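Local coordinates for protein AxyAgu115A (PDB 6NPS) that is a family GH115 alpha-glucuronidase, probably removing glucuronic acid side groups from the hemicellulose arabinoglucuronoxylan, at residues 702-707 against 730-735; 600-605 against 656-661; 710-715 against 762-767. The protein carries 3 engineered substitutions. All coordinates share one frame; numbering follows the deposited sequence.

Contact 2 comes first in the chain and closes before the other two open; contacts 1 and 3 then interleave as 702-707, 710-715, 730-735, 762-767. Contacts 1 and 3 lie in one beta-sandwich, their centres about 9 Å apart: contact 1 joins its two sheets, contact 3 pairs strands within one of them, and strands 729-732 and 712-718 are neighbours there. Contact 2, at the start of helix 601-629, is centred about 13 Å from contact 1 and about 19 Å from contact 3. Probable backbone hydrogen bonds, I600 to S706 and V661 to V707, tie it to contact 1, so the sandwich is fastened to the helical region, and contact 2 reaches the subunit interface through Y657.

Contact 1 of 3, residues 702-707 against 730-735; sequences FTISSV and GVLDGK
L732 sets its CG anti to its own carbonyl carbon (chi1 -60°) and stretches CD1 anti to CA (chi2 167°), which puts that methyl against I704; I704 answers with CG2, held anti to its backbone N. The two side chains cross obliquely in the interior of a beta-sandwich, I704 coming from the sheet that contains strand 700-706 and L732 from the edge strand 729-732 of the other sheet. The strand segments pass 8.3 Å apart at an angle of 40°, the spacing of sheets stacked face to face rather than of strands paired side by side. I704 CG2 and L732 CD1 meet at 3.9 Å, and the same L732 methyl lies 3.5 Å from I704 O, so the leucine rests on backbone as well as on side chain. Y714 of strand 712-718 and L666 of strand 666-670 touch both residues and continue the apolar layer around them.

Beyond the leucine, where strand 700-706 ends, S706 meets the turn after strand 729-732. S706, its OG beside its own backbone N, puts that hydroxyl oxygen 3.6 Å from L732 CB; the OG also makes a weak hydrogen bond to L738 O. S706 CB sits 3.9 Å from G734 CA, with the two CA atoms 5.4 Å apart. G734 turns the chain with a positive phi, a conformation in which a CB would be jammed against the carbonyl O of D733. Just outside this meeting point D733 closes an Asx turn. Its OD1 also accepts from K737 N, and it takes the backbone N of K735 at 2.7 Å on the anti lone pair, the one facing away from OD2.

Contact 2 of 3, residues 600-605 against 656-661; sequences IEANKL and SYVLPV
The first turn of helix 601-629 lies against the extended chain that leaves strand 655-657, with the CA atoms of N603 and Y657 5.2 Å apart and those of I600 and V658 6.1 Å apart. N603 carries the contact. Its CG stands anti to its carbonyl carbon, and the amide at its tip grips both polar backbone atoms of V658. OD1 accepts from V658 N at 2.7 Å, nearly straight at 165°, and ND2 donates to V658 O at 3.2 Å and 170°. Both bonds lie in the plane of the accepting carbonyl, on a lone pair, and V658 O is almost in the plane of the N603 amide, so the two hydrogen bonds together fix the rotation of that group. An alanine here would remove both bonds and would probably loosen the extended chain from the helix.

This is a side-chain amide pairing with backbone much as a neighbouring strand would, just after Y657 of strand 655-657. The sheet runs on across the dimer interface: Y657 pairs antiparallel with a strand of the second subunit, and its ring meets Y657 of that subunit nearly at right angles. Within its own chain, Y657 OH is hydrogen-bonded to E607.

The Y657 ring leans on N603, CD2 lying 3.5 Å from OD1 with the amide and ring planes 40° apart. Apolar contacts add to the amide's grip. A602 CB meets V658 CG2 at 3.8 Å. Further along, I600 crosses P660 at about a right angle, its CD1 3.8 Å from P660 CB. A602 O and S656 O, 4.2 Å apart, both accept from N591 ND2.

Contact 3 of 3, residues 710-715 against 762-767; sequences KKAEYH and KTPVGK
H715 and K762 form an antiparallel hydrogen-bonded pair, and here the fit is tight: K762 N reaches H715 O at 2.8 Å, almost straight at 177°, and H715 N returns a bond to K762 O at 2.9 Å. The same K762 O receives a CA-H...O contact from Y714 CA at 3.1 Å. Past T763 the pairing stops, because P764 has no N-H to offer; instead its ring comes in, CD lying 3.1 Å from E713 O and CG 3.9 Å from A712 CB. A712 and P764 both touch L666 of the facing sheet. The other side is loose. The side chains of H715 and K762 leave the sheet on one face, the lysine bent at chi3 and chi4, with H715 NE2 and K762 NZ 6.4 Å apart; H715 ND1 is hydrogen-bonded to N729 OD1. The carboxylate of E713 lies clear of residues 762-767, on the exposed side. Beyond the proline, T763 N bonds to G766 O at 3.0 Å, and T763 OG1 takes weak bonds from V765 N and G766 N. The chain thus reverses through P764 and V765, the two-residue turn of a beta-hairpin joining strands 754-763 and 766-775 of the sandwich.

Contact 1 of 3, residues 702-707 against 730-735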
loop_
_atom_site.group_PDB
_atom_site.type_symbol
_atom_site.label_atom_id
_atom_site.label_comp_id
_atom_site.label_asym_id
_atom_site.label_seq_id
_atom_site.Cartn_x
_atom_site.Cartn_y
_atom_site.Cartn_z
ATOM N N PHE A 702 20.127 -11.471 -14.554
ATOM C CA PHE A 702 18.744 -11.019 -14.601
ATOM C C PHE A 702 17.843 -12.235 -14.494
ATOM O O PHE A 702 18.295 -13.375 -14.649
ATOM C CB PHE A 702 18.470 -10.195 -15.874
ATOM C CG PHE A 702 18.613 -10.945 -17.169
ATOM C CD1 PHE A 702 19.854 -11.010 -17.835
ATOM C CD2 PHE A 702 17.506 -11.554 -17.755
ATOM C CE1 PHE A 702 19.968 -11.671 -19.070
ATOM C CE2 PHE A 702 17.601 -12.209 -18.974
ATOM C CZ PHE A 702 18.841 -12.278 -19.653
ATOM N N THR A 703 16.548 -12.001 -14.229
ATOM C CA THR A 703 15.619 -13.092 -14.011
ATOM C C THR A 703 14.468 -12.973 -14.991
ATOM O O THR A 703 14.077 -11.868 -15.388
ATOM C CB THR A 703 15.138 -13.078 -12.539
ATOM O OG1 THR A 703 16.291 -13.220 -11.702
ATOM C CG2 THR A 703 14.167 -14.229 -12.217
ATOM N N ILE A 704 13.950 -14.127 -15.403
ATOM C CA ILE A 704 12.733 -14.241 -16.201
ATOM C C ILE A 704 11.709 -15.020 -15.373
ATOM O O ILE A 704 12.022 -16.111 -14.879
ATOM C CB ILE A 704 13.005 -14.952 -17.542
ATOM C CG1 ILE A 704 14.157 -14.283 -18.297
ATOM C CG2 ILE A 704 11.739 -14.999 -18.436
ATOM C CD1 ILE A 704 14.720 -15.159 -19.406
ATOM N N SER A 705 10.485 -14.464 -15.229
ATOM C CA SER A 705 9.486 -14.970 -14.299
ATOM C C SER A 705 8.130 -15.108 -14.956
ATOM O O SER A 705 7.696 -14.229 -15.714
ATOM C CB SER A 705 9.303 -14.047 -13.083
ATOM O OG SER A 705 10.529 -13.877 -12.428
ATOM N N SER A 706 7.431 -16.176 -14.572
ATOM C CA SER A 706 6.059 -16.438 -15.002
ATOM C C SER A 706 5.042 -15.525 -14.308
ATOM O O SER A 706 5.082 -15.330 -13.085
ATOM C CB SER A 706 5.665 -17.884 -14.678
ATOM O OG SER A 706 6.472 -18.810 -15.374
ATOM N N VAL A 707 4.081 -15.044 -15.088
ATOM C CA VAL A 707 2.880 -14.411 -14.554
ATOM C C VAL A 707 1.644 -15.212 -14.856
ATOM O O VAL A 707 0.580 -14.881 -14.339
ATOM C CB VAL A 707 2.699 -12.976 -15.088
ATOM C CG1 VAL A 707 3.870 -12.113 -14.666
ATOM C CG2 VAL A 707 2.558 -13.000 -16.588
ATOM N N GLY A 730 14.747 -21.324 -23.552
ATOM C CA GLY A 730 14.164 -21.979 -22.397
ATOM C C GLY A 730 12.658 -21.849 -22.439
ATOM O O GLY A 730 12.086 -21.169 -23.294
ATOM N N VAL A 731 12.017 -22.526 -21.508
ATOM C CA VAL A 731 10.573 -22.446 -21.392
ATOM C C VAL A 731 10.238 -22.459 -19.905
ATOM O O VAL A 731 10.894 -23.137 -19.110
ATOM C CB VAL A 731 9.869 -23.567 -22.185
ATOM C CG1 VAL A 731 10.417 -24.916 -21.803
ATOM C CG2 VAL A 731 8.361 -23.516 -21.979
ATOM N N LEU A 732 9.287 -21.629 -19.521
ATOM C CA LEU A 732 8.731 -21.641 -18.183
ATOM C C LEU A 732 7.264 -22.029 -18.292
ATOM O O LEU A 732 6.638 -21.845 -19.336
ATOM C CB LEU A 732 8.911 -20.282 -17.514
ATOM C CG LEU A 732 10.347 -19.765 -17.341
ATOM C CD1 LEU A 732 10.294 -18.307 -16.970
ATOM C CD2 LEU A 732 11.057 -20.512 -16.232
ATOM N N ASP A 733 6.702 -22.588 -17.223
ATOM C CA ASP A 733 5.327 -23.058 -17.320
ATOM C C ASP A 733 4.392 -22.538 -16.242
ATOM O O ASP A 733 3.202 -22.852 -16.292
ATOM C CB ASP A 733 5.276 -24.586 -17.301
ATOM C CG ASP A 733 6.074 -25.158 -16.166
ATOM O OD1 ASP A 733 5.794 -24.800 -15.006
ATOM O OD2 ASP A 733 7.000 -25.950 -16.431
ATOM N N GLY A 734 4.869 -21.777 -15.270
ATOM C CA GLY A 734 3.932 -21.338 -14.256
ATOM C C GLY A 734 3.492 -22.402 -13.266
ATOM O O GLY A 734 2.835 -22.063 -12.271
ATOM N N LYS A 735 3.858 -23.670 -13.475
ATOM C CA LYS A 735 3.527 -24.719 -12.513
ATOM C C LYS A 735 4.779 -25.338 -11.905
ATOM O O LYS A 735 5.007 -25.158 -10.708
ATOM C CB LYS A 735 2.598 -25.753 -13.149
ATOM C CG LYS A 735 1.309 -25.112 -13.665
ATOM C CD LYS A 735 0.161 -26.115 -13.752
ATOM C CE LYS A 735 -1.183 -25.512 -13.304
ATOM N NZ LYS A 735 -1.368 -25.411 -11.815
#

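Contact 2 of 3, residues 600-605 against 656-661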
loop_
_atom_site.group_PDB
_atom_site.type_symbol
_atom_site.label_atom_id
_atom_site.label_comp_id
_atom_site.label_asym_id
_atom_site.label_seq_id
_atom_site.Cartn_x
_atom_site.Cartn_y
_atom_site.Cartn_z
ATOM N N ILE A 600 3.840 -15.577 -10.259
ATOM C CA ILE A 600 3.363 -16.804 -9.613
ATOM C C ILE A 600 4.240 -17.188 -8.430
ATOM O O ILE A 600 3.746 -17.739 -7.437
ATOM C CB ILE A 600 3.300 -17.977 -10.613
ATOM C CG1 ILE A 600 2.633 -17.560 -11.937
ATOM C CG2 ILE A 600 2.591 -19.172 -10.005
ATOM C CD1 ILE A 600 1.171 -17.233 -11.780
ATOM N N GLU A 601 5.529 -16.868 -8.485
ATOM C CA GLU A 601 6.451 -17.206 -7.399
ATOM C C GLU A 601 6.089 -16.532 -6.085
ATOM O O GLU A 601 6.561 -16.976 -5.029
ATOM C CB GLU A 601 7.877 -16.830 -7.786
ATOM C CG GLU A 601 8.167 -15.340 -7.732
ATOM C CD GLU A 601 9.553 -14.979 -8.286
ATOM O OE1 GLU A 601 9.794 -15.198 -9.504
ATOM O OE2 GLU A 601 10.395 -14.474 -7.499
ATOM N N ALA A 602 5.242 -15.497 -6.103
ATOM C CA ALA A 602 4.719 -14.962 -4.843
ATOM C C ALA A 602 4.082 -16.038 -3.973
ATOM O O ALA A 602 4.185 -15.997 -2.742
ATOM C CB ALA A 602 3.681 -13.877 -5.132
ATOM N N ASN A 603 3.394 -16.990 -4.579
ATOM C CA ASN A 603 2.572 -17.901 -3.791
ATOM C C ASN A 603 3.436 -18.816 -2.927
ATOM O O ASN A 603 3.132 -19.056 -1.746
ATOM C CB ASN A 603 1.633 -18.663 -4.732
ATOM C CG ASN A 603 0.592 -17.734 -5.368
ATOM O OD1 ASN A 603 0.452 -16.579 -4.957
ATOM N ND2 ASN A 603 -0.105 -18.214 -6.383
ATOM N N LYS A 604 4.560 -19.272 -3.470
ATOM C CA LYS A 604 5.497 -20.061 -2.681
ATOM C C LYS A 604 6.142 -19.238 -1.570
ATOM O O LYS A 604 6.430 -19.769 -0.496
ATOM C CB LYS A 604 6.577 -20.641 -3.598
ATOM C CG LYS A 604 6.717 -22.143 -3.437
ATOM C CD LYS A 604 5.514 -22.884 -4.031
ATOM C CE LYS A 604 5.554 -22.871 -5.560
ATOM N NZ LYS A 604 4.257 -23.237 -6.224
ATOM N N LEU A 605 6.391 -17.950 -1.811
ATOM C CA LEU A 605 6.969 -17.125 -0.760
ATOM C C LEU A 605 5.980 -16.955 0.390
ATOM O O LEU A 605 6.374 -16.961 1.566
ATOM C CB LEU A 605 7.390 -15.765 -1.340
ATOM C CG LEU A 605 8.599 -15.785 -2.266
ATOM C CD1 LEU A 605 8.756 -14.447 -3.029
ATOM C CD2 LEU A 605 9.856 -16.086 -1.458
ATOM N N SER A 656 0.317 -12.245 0.480
ATOM C CA SER A 656 -0.277 -11.882 -0.801
ATOM C C SER A 656 -0.236 -13.113 -1.688
ATOM O O SER A 656 0.806 -13.765 -1.772
ATOM C CB SER A 656 0.494 -10.752 -1.469
ATOM O OG SER A 656 0.410 -9.541 -0.728
ATOM N N TYR A 657 -1.349 -13.434 -2.332
ATOM C CA TYR A 657 -1.386 -14.517 -3.301
ATOM C C TYR A 657 -1.800 -13.992 -4.667
ATOM O O TYR A 657 -2.620 -13.087 -4.779
ATOM C CB TYR A 657 -2.345 -15.636 -2.895
ATOM C CG TYR A 657 -1.810 -16.487 -1.779
ATOM C CD1 TYR A 657 -2.016 -16.106 -0.439
ATOM C CD2 TYR A 657 -1.127 -17.658 -2.030
ATOM C CE1 TYR A 657 -1.558 -16.878 0.610
ATOM C CE2 TYR A 657 -0.644 -18.454 -0.972
ATOM C CZ TYR A 657 -0.877 -18.047 0.347
ATOM O OH TYR A 657 -0.439 -18.781 1.413
ATOM N N VAL A 658 -1.257 -14.599 -5.710
ATOM C CA VAL A 658 -1.448 -14.115 -7.080
ATOM C C VAL A 658 -2.387 -15.060 -7.802
ATOM O O VAL A 658 -2.379 -16.269 -7.539
ATOM C CB VAL A 658 -0.058 -14.026 -7.742
ATOM C CG1 VAL A 658 -0.117 -14.038 -9.217
ATOM C CG2 VAL A 658 0.675 -12.766 -7.197
ATOM N N LEU A 659 -3.211 -14.511 -8.696
ATOM C CA LEU A 659 -4.039 -15.298 -9.588
ATOM C C LEU A 659 -3.431 -15.176 -10.989
ATOM O O LEU A 659 -3.256 -14.045 -11.485
ATOM C CB LEU A 659 -5.496 -14.805 -9.578
ATOM C CG LEU A 659 -6.159 -14.862 -8.171
ATOM C CD1 LEU A 659 -7.503 -14.105 -8.085
ATOM C CD2 LEU A 659 -6.351 -16.312 -7.777
ATOM N N PRO A 660 -3.090 -16.286 -11.657
ATOM C CA PRO A 660 -2.394 -16.193 -12.964
ATOM C C PRO A 660 -3.178 -15.402 -13.991
ATOM O O PRO A 660 -4.387 -15.503 -14.076
ATOM C CB PRO A 660 -2.263 -17.654 -13.413
ATOM C CG PRO A 660 -2.760 -18.494 -12.274
ATOM C CD PRO A 660 -3.539 -17.647 -11.322
ATOM N N VAL A 661 -2.468 -14.669 -14.848
ATOM C CA VAL A 661 -3.157 -14.014 -15.953
ATOM C C VAL A 661 -3.321 -14.996 -17.114
ATOM O O VAL A 661 -2.738 -16.083 -17.114
ATOM C CB VAL A 661 -2.400 -12.754 -16.414
ATOM C CG1 VAL A 661 -2.322 -11.733 -15.248
ATOM C CG2 VAL A 661 -0.998 -13.142 -16.921
#

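Contact 3 of 3, residues 710-715 against 762-767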
loop_
_atom_site.group_PDB
_atom_site.type_symbol
_atom_site.label_atom_id
_atom_site.label_comp_id
_atom_site.label_asym_id
_atom_site.label_seq_id
_atom_site.Cartn_x
_atom_site.Cartn_y
_atom_site.Cartn_z
ATOM N N LYS A 710 0.671 -20.790 -18.108
ATOM C CA LYS A 710 0.856 -21.307 -19.460
ATOM C C LYS A 710 2.337 -21.492 -19.756
ATOM O O LYS A 710 3.203 -20.856 -19.147
ATOM C CB LYS A 710 0.241 -20.361 -20.486
ATOM C CG LYS A 710 -1.187 -20.701 -20.823
ATOM C CD LYS A 710 -2.151 -19.728 -20.230
ATOM C CE LYS A 710 -3.558 -19.970 -20.765
ATOM N NZ LYS A 710 -4.586 -19.269 -19.959
ATOM N N LYS A 711 2.639 -22.367 -20.707
ATOM C CA LYS A 711 4.045 -22.499 -21.069
ATOM C C LYS A 711 4.451 -21.278 -21.892
ATOM O O LYS A 711 3.711 -20.822 -22.774
ATOM C CB LYS A 711 4.323 -23.823 -21.799
ATOM C CG LYS A 711 3.336 -24.222 -22.861
ATOM C CD LYS A 711 3.677 -23.582 -24.211
ATOM C CE LYS A 711 2.653 -23.919 -25.297
ATOM N NZ LYS A 711 2.555 -22.835 -26.322
ATOM N N ALA A 712 5.584 -20.694 -21.541
ATOM C CA ALA A 712 6.063 -19.471 -22.176
ATOM C C ALA A 712 7.533 -19.661 -22.512
ATOM O O ALA A 712 8.339 -19.841 -21.601
ATOM C CB ALA A 712 5.899 -18.279 -21.229
ATOM N N GLU A 713 7.877 -19.633 -23.794
ATOM C CA GLU A 713 9.267 -19.790 -24.224
ATOM C C GLU A 713 9.967 -18.444 -24.339
ATOM O O GLU A 713 9.372 -17.454 -24.769
ATOM C CB GLU A 713 9.339 -20.496 -25.587
ATOM C CG GLU A 713 8.778 -21.900 -25.606
ATOM C CD GLU A 713 9.074 -22.631 -26.918
ATOM O OE1 GLU A 713 10.223 -22.535 -27.413
ATOM O OE2 GLU A 713 8.156 -23.297 -27.454
ATOM N N TYR A 714 11.240 -18.405 -23.963
ATOM C CA TYR A 714 12.049 -17.217 -24.171
ATOM C C TYR A 714 13.246 -17.562 -25.062
ATOM O O TYR A 714 13.664 -18.724 -25.136
ATOM C CB TYR A 714 12.521 -16.620 -22.805
ATOM C CG TYR A 714 13.216 -17.594 -21.882
ATOM C CD1 TYR A 714 14.588 -17.797 -21.964
ATOM C CD2 TYR A 714 12.498 -18.324 -20.932
ATOM C CE1 TYR A 714 15.243 -18.692 -21.118
ATOM C CE2 TYR A 714 13.138 -19.215 -20.079
ATOM C CZ TYR A 714 14.509 -19.397 -20.186
ATOM O OH TYR A 714 15.148 -20.284 -19.362
ATOM N N HIS A 715 13.801 -16.550 -25.733
ATOM C CA HIS A 715 15.009 -16.702 -26.553
ATOM C C HIS A 715 15.937 -15.520 -26.286
ATOM O O HIS A 715 15.527 -14.354 -26.377
ATOM C CB HIS A 715 14.658 -16.800 -28.054
ATOM C CG HIS A 715 13.453 -17.657 -28.332
ATOM N ND1 HIS A 715 13.491 -19.039 -28.296
ATOM C CD2 HIS A 715 12.165 -17.324 -28.606
ATOM C CE1 HIS A 715 12.285 -19.519 -28.554
ATOM N NE2 HIS A 715 11.462 -18.499 -28.744
ATOM N N LYS A 762 13.549 -12.357 -26.059
ATOM C CA LYS A 762 12.271 -12.455 -26.743
ATOM C C LYS A 762 11.350 -13.376 -25.959
ATOM O O LYS A 762 11.760 -14.463 -25.522
ATOM C CB LYS A 762 12.447 -12.920 -28.189
ATOM C CG LYS A 762 12.892 -11.750 -29.043
ATOM C CD LYS A 762 12.736 -11.972 -30.538
ATOM C CE LYS A 762 13.097 -13.388 -30.934
ATOM N NZ LYS A 762 14.500 -13.517 -31.436
ATOM N N THR A 763 10.116 -12.905 -25.729
ATOM C CA THR A 763 9.107 -13.635 -24.976
ATOM C C THR A 763 7.877 -13.799 -25.862
ATOM O O THR A 763 7.817 -13.201 -26.945
ATOM C CB THR A 763 8.731 -12.888 -23.695
ATOM O OG1 THR A 763 7.895 -11.781 -24.049
ATOM C CG2 THR A 763 9.983 -12.395 -22.925
ATOM N N PRO A 764 6.882 -14.594 -25.456
ATOM C CA PRO A 764 5.720 -14.806 -26.337
ATOM C C PRO A 764 4.966 -13.540 -26.681
ATOM O O PRO A 764 4.273 -13.521 -27.704
ATOM C CB PRO A 764 4.851 -15.790 -25.542
ATOM C CG PRO A 764 5.882 -16.608 -24.786
ATOM C CD PRO A 764 6.898 -15.580 -24.354
ATOM N N VAL A 765 5.126 -12.457 -25.921
ATOM C CA VAL A 765 4.331 -11.261 -26.154
ATOM C C VAL A 765 5.167 -10.036 -26.497
ATOM O O VAL A 765 4.597 -8.975 -26.781
ATOM C CB VAL A 765 3.421 -10.976 -24.947
ATOM C CG1 VAL A 765 2.633 -12.244 -24.600
ATOM C CG2 VAL A 765 4.258 -10.534 -23.760
ATOM N N GLY A 766 6.498 -10.142 -26.518
ATOM C CA GLY A 766 7.293 -8.959 -26.812
ATOM C C GLY A 766 8.789 -9.189 -26.733
ATOM O O GLY A 766 9.247 -10.321 -26.885
ATOM N N LYS A 767 9.549 -8.141 -26.447
ATOM C CA LYS A 767 11.003 -8.202 -26.526
ATOM C C LYS A 767 11.578 -7.200 -25.543
ATOM O O LYS A 767 11.160 -6.041 -25.549
ATOM C CB LYS A 767 11.460 -7.863 -27.954
ATOM C CG LYS A 767 12.946 -7.717 -28.085
ATOM C CD LYS A 767 13.395 -7.820 -29.548
ATOM C CE LYS A 767 12.358 -7.294 -30.493
ATOM N NZ LYS A 767 12.961 -6.799 -31.762
#